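Local coordinates for putative tryptophan halogenase (Xanthomonas campestris pv. campestris, PDB 6Y1W), which probably uses reduced flavin, oxygen and halide to halogenate an electron-rich aromatic substrate, as other flavin-dependent halogenases do, at residues Thr84-Val90 and Asn160-Asp166; His198-Ile202 and Glu330-Val334. Residues are numbered along the deposited sequence.

Contact 1: Thr84-Val90 and Asn160-Asp166; sequences TQATFKV and NYAYHLD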
ATOM      1  N   THR A  84      28.844  16.311  -4.471  1.00 14.64           N
ATOM      2  CA  THR A  84      29.020  14.909  -4.817  1.00 11.41           C
ATOM      3  C   THR A  84      29.199  14.727  -6.313  1.00 10.92           C
ATOM      4  O   THR A  84      29.062  13.611  -6.806  1.00 13.39           O
ATOM      5  CB  THR A  84      27.846  14.062  -4.308  1.00 13.84           C
ATOM      6  OG1 THR A  84      26.641  14.531  -4.883  1.00 14.73           O
ATOM      7  CG2 THR A  84      27.750  14.140  -2.748  1.00 13.85           C
ATOM      8  N   GLN A  85      29.544  15.803  -7.039  1.00 12.59           N
ATOM      9  CA  GLN A  85      29.730  15.757  -8.501  1.00 14.08           C
ATOM     10  C   GLN A  85      28.476  15.246  -9.217  1.00 14.12           C
ATOM     11  O   GLN A  85      28.569  14.644 -10.310  1.00 14.42           O
ATOM     12  CB  GLN A  85      30.959  14.923  -8.898  1.00 12.92           C
ATOM     13  CG  GLN A  85      32.278  15.475  -8.307  1.00 16.08           C
ATOM     14  CD  GLN A  85      32.786  16.649  -9.127  1.00 16.63           C
ATOM     15  OE1 GLN A  85      32.641  16.685 -10.359  1.00 18.64           O
ATOM     16  NE2 GLN A  85      33.362  17.644  -8.432  1.00 17.89           N
ATOM     17  N   ALA A  86      27.289  15.519  -8.646  1.00 13.81           N
ATOM     18  CA  ALA A  86      26.097  14.778  -9.064  1.00 16.28           C
ATOM     19  C   ALA A  86      25.437  15.348 -10.312  1.00 18.45           C
ATOM     20  O   ALA A  86      25.524  16.541 -10.603  1.00 14.44           O
ATOM     21  CB  ALA A  86      25.056  14.738  -7.938  1.00 13.08           C
ATOM     22  N   THR A  87      24.741  14.472 -11.050  1.00 13.59           N
ATOM     23  CA  THR A  87      23.897  14.894 -12.164  1.00 12.66           C
ATOM     24  C   THR A  87      22.491  14.351 -11.950  1.00 15.45           C
ATOM     25  O   THR A  87      22.242  13.553 -11.042  1.00 14.93           O
ATOM     26  CB  THR A  87      24.445  14.407 -13.534  1.00 17.52           C
ATOM     27  OG1 THR A  87      24.399  12.974 -13.581  1.00 17.59           O
ATOM     28  CG2 THR A  87      25.939  14.871 -13.757  1.00 13.58           C
ATOM     29  N   PHE A  88      21.568  14.759 -12.806  1.00 13.74           N
ATOM     30  CA  PHE A  88      20.203  14.267 -12.687  1.00 14.37           C
ATOM     31  C   PHE A  88      19.988  12.989 -13.488  1.00 14.36           C
ATOM     32  O   PHE A  88      20.628  12.751 -14.524  1.00 16.49           O
ATOM     33  CB  PHE A  88      19.199  15.343 -13.136  1.00 11.99           C
ATOM     34  CG  PHE A  88      19.157  16.525 -12.215  1.00 16.09           C
ATOM     35  CD1 PHE A  88      18.425  16.460 -11.011  1.00 14.05           C
ATOM     36  CD2 PHE A  88      19.860  17.682 -12.502  1.00 17.39           C
ATOM     37  CE1 PHE A  88      18.406  17.530 -10.121  1.00 13.76           C
ATOM     38  CE2 PHE A  88      19.839  18.763 -11.596  1.00 14.27           C
ATOM     39  CZ  PHE A  88      19.116  18.680 -10.420  1.00 14.71           C
ATOM     40  N   LYS A  89      19.043  12.172 -12.998  1.00 12.07           N
ATOM     41  CA  LYS A  89      18.692  10.909 -13.634  1.00 12.53           C
ATOM     42  C   LYS A  89      17.191  10.840 -13.781  1.00 12.14           C
ATOM     43  O   LYS A  89      16.481  11.049 -12.797  1.00 13.63           O
ATOM     44  CB  LYS A  89      19.169   9.728 -12.761  1.00 13.15           C
ATOM     45  CG  LYS A  89      18.718   8.365 -13.299  1.00 14.79           C
ATOM     46  CD  LYS A  89      19.084   7.270 -12.313  1.00 13.09           C
ATOM     47  CE  LYS A  89      18.437   5.927 -12.762  1.00 12.18           C
ATOM     48  NZ  LYS A  89      18.420   4.946 -11.583  1.00 13.99           N
ATOM     49  N   VAL A  90      16.705  10.532 -14.996  1.00 12.33           N
ATOM     50  CA  VAL A  90      15.268  10.339 -15.209  1.00 14.57           C
ATOM     51  C   VAL A  90      14.918   8.923 -15.637  1.00 12.33           C
ATOM     52  O   VAL A  90      13.731   8.630 -15.835  1.00 14.13           O
ATOM     53  CB  VAL A  90      14.693  11.354 -16.215  1.00 16.17           C
ATOM     54  CG1 VAL A  90      14.834  12.772 -15.679  1.00 19.92           C
ATOM     55  CG2 VAL A  90      15.404  11.216 -17.578  1.00 13.21           C
ATOM     56  N   ASN A 160       9.722  13.668 -12.370  1.00 17.85           N
ATOM     57  CA  ASN A 160      10.189  12.663 -11.427  1.00 16.24           C
ATOM     58  C   ASN A 160      11.629  12.283 -11.749  1.00 14.24           C
ATOM     59  O   ASN A 160      11.935  12.008 -12.918  1.00 18.20           O
ATOM     60  CB  ASN A 160       9.284  11.436 -11.507  1.00 16.57           C
ATOM     61  CG  ASN A 160       7.878  11.765 -11.038  1.00 23.35           C
ATOM     62  OD1 ASN A 160       7.647  11.855  -9.842  1.00 24.69           O
ATOM     63  ND2 ASN A 160       6.966  12.033 -11.973  1.00 21.85           N
ATOM     64  N   TYR A 161      12.506  12.294 -10.740  1.00 14.37           N
ATOM     65  CA  TYR A 161      13.936  12.202 -11.038  1.00 14.68           C
ATOM     66  C   TYR A 161      14.687  11.706  -9.810  1.00 11.86           C
ATOM     67  O   TYR A 161      14.158  11.664  -8.689  1.00 16.16           O
ATOM     68  CB  TYR A 161      14.526  13.565 -11.472  1.00 14.69           C
ATOM     69  CG  TYR A 161      14.534  14.575 -10.334  1.00 14.12           C
ATOM     70  CD1 TYR A 161      13.427  15.414 -10.103  1.00 13.96           C
ATOM     71  CD2 TYR A 161      15.635  14.695  -9.494  1.00 15.79           C
ATOM     72  CE1 TYR A 161      13.413  16.277  -9.030  1.00 13.84           C
ATOM     73  CE2 TYR A 161      15.623  15.593  -8.413  1.00 17.84           C
ATOM     74  CZ  TYR A 161      14.511  16.390  -8.220  1.00 15.32           C
ATOM     75  OH  TYR A 161      14.465  17.279  -7.162  1.00 17.03           O
ATOM     76  N   ALA A 162      15.957  11.333 -10.044  1.00 14.20           N
ATOM     77  CA  ALA A 162      16.897  11.046  -8.965  1.00 12.32           C
ATOM     78  C   ALA A 162      18.281  11.514  -9.426  1.00 12.83           C
ATOM     79  O   ALA A 162      18.363  12.456 -10.230  1.00 13.73           O
ATOM     80  CB  ALA A 162      16.890   9.561  -8.598  1.00 13.55           C
ATOM     81  N   TYR A 163      19.363  10.862  -8.968  1.00 13.86           N
ATOM     82  CA  TYR A 163      20.713  11.396  -9.165  1.00 15.05           C
ATOM     83  C   TYR A 163      21.692  10.322  -9.608  1.00 14.83           C
ATOM     84  O   TYR A 163      21.562   9.145  -9.271  1.00 14.30           O
ATOM     85  CB  TYR A 163      21.280  11.979  -7.861  1.00 13.82           C
ATOM     86  CG  TYR A 163      20.286  12.834  -7.089  1.00 11.87           C
ATOM     87  CD1 TYR A 163      19.999  14.111  -7.515  1.00 12.93           C
ATOM     88  CD2 TYR A 163      19.678  12.331  -5.951  1.00 13.14           C
ATOM     89  CE1 TYR A 163      19.089  14.913  -6.807  1.00 12.49           C
ATOM     90  CE2 TYR A 163      18.752  13.109  -5.223  1.00 14.90           C
ATOM     91  CZ  TYR A 163      18.499  14.403  -5.648  1.00 15.12           C
ATOM     92  OH  TYR A 163      17.589  15.120  -4.892  1.00 15.31           O
ATOM     93  N   HIS A 164      22.731  10.768 -10.306  1.00 12.83           N
ATOM     94  CA  HIS A 164      23.977  10.035 -10.406  1.00 11.98           C
ATOM     95  C   HIS A 164      24.951  10.742  -9.481  1.00 15.03           C
ATOM     96  O   HIS A 164      25.068  11.965  -9.560  1.00 15.68           O
ATOM     97  CB  HIS A 164      24.500  10.081 -11.853  1.00 14.11           C
ATOM     98  CG  HIS A 164      23.517   9.564 -12.872  1.00 13.72           C
ATOM     99  ND1 HIS A 164      22.889  10.394 -13.787  1.00 15.82           N
ATOM    100  CD2 HIS A 164      23.016   8.314 -13.091  1.00 15.56           C
ATOM    101  CE1 HIS A 164      22.091   9.671 -14.562  1.00 21.17           C
ATOM    102  NE2 HIS A 164      22.140   8.411 -14.151  1.00 15.65           N
ATOM    103  N   LEU A 165      25.651  10.000  -8.610  1.00 13.68           N
ATOM    104  CA  LEU A 165      26.480  10.691  -7.634  1.00 12.99           C
ATOM    105  C   LEU A 165      27.781   9.940  -7.392  1.00 15.24           C
ATOM    106  O   LEU A 165      27.926   8.763  -7.722  1.00 13.92           O
ATOM    107  CB  LEU A 165      25.741  10.911  -6.290  1.00 13.46           C
ATOM    108  CG  LEU A 165      25.139   9.667  -5.606  1.00 11.23           C
ATOM    109  CD1 LEU A 165      26.220   8.838  -4.916  1.00 14.27           C
ATOM    110  CD2 LEU A 165      24.052  10.057  -4.584  1.00 15.31           C
ATOM    111  N   ASP A 166      28.749  10.660  -6.828  1.00 12.76           N
ATOM    112  CA  ASP A 166      29.985  10.024  -6.357  1.00 13.27           C
ATOM    113  C   ASP A 166      29.716   9.530  -4.945  1.00 14.01           C
ATOM    114  O   ASP A 166      29.453  10.329  -4.042  1.00 15.34           O
ATOM    115  CB  ASP A 166      31.149  11.029  -6.377  1.00 13.28           C
ATOM    116  CG  ASP A 166      32.479  10.374  -5.971  1.00 18.06           C
ATOM    117  OD1 ASP A 166      32.568   9.855  -4.839  1.00 16.53           O
ATOM    118  OD2 ASP A 166      33.455  10.350  -6.771  1.00 19.41           O
TER

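Contact 2: His198-Ile202 and Glu330-Val334; sequences HSGDI and EKNCV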
ATOM      1  N   HIS A 198      24.426 -14.033  29.099  1.00 37.81           N
ATOM      2  CA  HIS A 198      23.109 -14.628  29.262  1.00 41.62           C
ATOM      3  C   HIS A 198      22.217 -14.446  28.039  1.00 48.09           C
ATOM      4  O   HIS A 198      21.547 -15.398  27.627  1.00 54.85           O
ATOM      5  CB  HIS A 198      22.423 -14.039  30.499  1.00 53.12           C
ATOM      6  CG  HIS A 198      23.284 -14.046  31.726  1.00 80.13           C
ATOM      7  ND1 HIS A 198      23.079 -14.916  32.778  1.00 80.52           N
ATOM      8  CD2 HIS A 198      24.360 -13.294  32.064  1.00 77.41           C
ATOM      9  CE1 HIS A 198      23.987 -14.696  33.711  1.00 80.53           C
ATOM     10  NE2 HIS A 198      24.778 -13.719  33.303  1.00 94.63           N
ATOM     11  N   SER A 199      22.201 -13.254  27.428  1.00 35.74           N
ATOM     12  CA  SER A 199      21.248 -12.961  26.359  1.00 31.66           C
ATOM     13  C   SER A 199      21.801 -13.246  24.970  1.00 27.17           C
ATOM     14  O   SER A 199      21.029 -13.424  24.018  1.00 29.75           O
ATOM     15  CB  SER A 199      20.820 -11.491  26.433  1.00 25.08           C
ATOM     16  OG  SER A 199      21.963 -10.676  26.281  1.00 29.50           O
ATOM     17  N   GLY A 200      23.111 -13.264  24.826  1.00 25.74           N
ATOM     18  CA  GLY A 200      23.679 -13.264  23.501  1.00 23.65           C
ATOM     19  C   GLY A 200      23.697 -11.904  22.834  1.00 25.10           C
ATOM     20  O   GLY A 200      24.257 -11.789  21.739  1.00 25.71           O
ATOM     21  N   ASP A 201      23.135 -10.869  23.459  1.00 27.36           N
ATOM     22  CA  ASP A 201      23.177  -9.541  22.838  1.00 24.66           C
ATOM     23  C   ASP A 201      24.613  -9.080  22.655  1.00 24.46           C
ATOM     24  O   ASP A 201      25.518  -9.474  23.394  1.00 27.05           O
ATOM     25  CB  ASP A 201      22.454  -8.497  23.689  1.00 22.81           C
ATOM     26  CG  ASP A 201      20.992  -8.729  23.774  1.00 27.71           C
ATOM     27  OD1 ASP A 201      20.478  -9.635  23.097  1.00 28.67           O
ATOM     28  OD2 ASP A 201      20.351  -8.012  24.562  1.00 32.87           O
ATOM     29  N   ILE A 202      24.833  -8.217  21.659  1.00 22.63           N
ATOM     30  CA  ILE A 202      26.138  -7.581  21.554  1.00 20.13           C
ATOM     31  C   ILE A 202      26.323  -6.627  22.731  1.00 19.42           C
ATOM     32  O   ILE A 202      25.437  -5.827  23.050  1.00 20.27           O
ATOM     33  CB  ILE A 202      26.277  -6.832  20.226  1.00 22.90           C
ATOM     34  CG1 ILE A 202      26.053  -7.802  19.071  1.00 24.81           C
ATOM     35  CG2 ILE A 202      27.657  -6.131  20.171  1.00 21.49           C
ATOM     36  CD1 ILE A 202      26.108  -7.161  17.733  1.00 27.18           C
ATOM     37  N   GLU A 330      18.436  -8.716  14.541  1.00 15.94           N
ATOM     38  CA  GLU A 330      18.620  -9.894  15.394  1.00 15.68           C
ATOM     39  C   GLU A 330      19.104  -9.379  16.737  1.00 19.18           C
ATOM     40  O   GLU A 330      20.129  -8.696  16.792  1.00 17.79           O
ATOM     41  CB  GLU A 330      19.629 -10.858  14.756  1.00 18.34           C
ATOM     42  CG  GLU A 330      20.061 -12.023  15.634  1.00 21.38           C
ATOM     43  CD  GLU A 330      19.095 -13.162  15.560  1.00 32.24           C
ATOM     44  OE1 GLU A 330      18.061 -13.020  14.870  1.00 24.93           O
ATOM     45  OE2 GLU A 330      19.367 -14.196  16.203  1.00 43.89           O
ATOM     46  N   LYS A 331      18.366  -9.705  17.810  1.00 21.82           N
ATOM     47  CA  LYS A 331      18.717  -9.222  19.149  1.00 17.38           C
ATOM     48  C   LYS A 331      18.874  -7.700  19.097  1.00 17.43           C
ATOM     49  O   LYS A 331      17.930  -7.015  18.727  1.00 19.33           O
ATOM     50  CB  LYS A 331      19.978  -9.906  19.670  1.00 19.20           C
ATOM     51  CG  LYS A 331      19.870 -11.470  19.688  1.00 22.76           C
ATOM     52  CD  LYS A 331      20.936 -12.132  20.565  1.00 26.07           C
ATOM     53  CE  LYS A 331      20.692 -13.648  20.688  1.00 32.27           C
ATOM     54  NZ  LYS A 331      19.247 -13.895  20.833  1.00 43.07           N
ATOM     55  N   ASN A 332      20.029  -7.161  19.485  1.00 14.49           N
ATOM     56  CA  ASN A 332      20.214  -5.707  19.488  1.00 14.54           C
ATOM     57  C   ASN A 332      21.100  -5.230  18.337  1.00 17.59           C
ATOM     58  O   ASN A 332      21.812  -4.229  18.468  1.00 17.86           O
ATOM     59  CB  ASN A 332      20.778  -5.212  20.828  1.00 18.11           C
ATOM     60  CG  ASN A 332      22.198  -5.718  21.112  1.00 16.43           C
ATOM     61  OD1 ASN A 332      22.625  -6.758  20.625  1.00 19.63           O
ATOM     62  ND2 ASN A 332      22.944  -4.954  21.884  1.00 18.80           N
ATOM     63  N   CYS A 333      21.019  -5.910  17.197  1.00 17.79           N
ATOM     64  CA  CYS A 333      21.808  -5.595  16.015  1.00 18.51           C
ATOM     65  C   CYS A 333      20.896  -5.441  14.796  1.00 17.20           C
ATOM     66  O   CYS A 333      20.051  -6.302  14.532  1.00 17.43           O
ATOM     67  CB  CYS A 333      22.836  -6.708  15.761  1.00 18.77           C
ATOM     68  SG  CYS A 333      23.836  -6.430  14.274  1.00 19.24           S
ATOM     69  N   VAL A 334      21.040  -4.327  14.075  1.00 15.61           N
ATOM     70  CA  VAL A 334      20.315  -4.112  12.814  1.00 14.16           C
ATOM     71  C   VAL A 334      21.350  -4.041  11.705  1.00 13.95           C
ATOM     72  O   VAL A 334      22.251  -3.185  11.742  1.00 16.57           O
ATOM     73  CB  VAL A 334      19.451  -2.835  12.854  1.00 18.41           C
ATOM     74  CG1 VAL A 334      18.766  -2.623  11.520  1.00 15.55           C
ATOM     75  CG2 VAL A 334      18.380  -2.918  13.956  1.00 15.61           C
TER

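Contact 1: Thr84-Val90 and Asn160-Asp166
Four backbone hydrogen bonds pair strands 87-89 and 162-166 antiparallel. Thr87 and His164 form one hydrogen-bonded pair (Thr87 N to His164 O and His164 N to Thr87 O, both 2.9 Å). Lys89 and Ala162 form the next (Lys89 N to Ala162 O 2.9 Å, Ala162 N to Lys89 O 2.8 Å). A fifth bond, Asp166 N to Thr84 O (3.0 Å), extends the pairing past the start of strand 87-89. Among the side chains, His164 ND1 donates to Thr87 OG1 (3.0 Å), which also hydrogen-bonds to Pro278 O. Lys89 CB makes a CH-pi contact over the His164 ring, 3.7 Å from its centroid. Phe88 turns its edge to the Tyr161 face in an offset T-shaped stack, centroids 5.5 Å apart. Lys89 is the predicted catalytic lysine; its NZ bonds Ser348. Asp166 caps helix 167-180 and forms a salt bridge with Arg282. Strand 162-166 is central in a three-stranded antiparallel sheet, between 59-61 and 87-89. Helix 65-73 packs on Tyr161, Tyr163 and Leu165, helix 492-499 on Thr87 and Phe88, and helix 77-83 on both segments.

Contact 2: His198-Ile202 and Glu330-Val334
Residues Glu330-Cys333 form a type II' beta turn, closed by Cys333 N to Glu330 O (3.0 Å) and Glu330 N to Cys333 O (2.9 Å). This is a tight beta hairpin between strands 329-330 and 333-335. Lys331 takes the positive phi (53°) of the first central position. The facing segment, His198-Ile202, is a loop leading into strand 202-207. Gly200 also has a positive phi (79°), where a CB would crowd the carbonyl of Ser199 and come close to Lys331 CE. Ser199 OG accepts from Asp201 N (3.1 Å), which makes an ST turn. No backbone-to-backbone hydrogen bond joins the two segments. The Asn332 side chain does this work. Its OD1 accepts from Ile202 N (2.8 Å) and its ND2 donates to Ile202 O (2.9 Å), so one amide group pairs with both backbone polar atoms of a single residue. The aliphatic part of Lys331 lies along the loop, with CE 3.4 Å from Ser199 O and CD 3.5 Å from Gly200 O. Deeper in, Ile202 CD1 packs on Cys333 CB at 3.8 Å. Strand 217-220 lies beside the hairpin: Asn332 and Val334 bond to its backbone, and Phe218 touches Ile202 and Asn332. Leu228 of helix 227-232 packs against Ile202 and Cys333.

Contact 1 is buried, its centre about 12 Å from the centre of the chain. Contact 2 is only partly buried, its centre about 29 Å from the centre of the chain. The two lie on opposite sides of that centre, with nearest atoms about 21 Å apart, and do not touch. They share no strand or sheet. Contact 1 pairs neighbouring strands of the three-stranded sheet and contains the predicted catalytic lysine. Contact 2 lies away from the predicted cofactor and substrate sites, at the mixed eight-stranded sheet, where it joins non-adjacent strands 202-207 and 333-335 through their ends. Their chemistry differs accordingly: regular backbone pairing with aromatic packing in contact 1, one side-chain amide and a small apolar touch in contact 2.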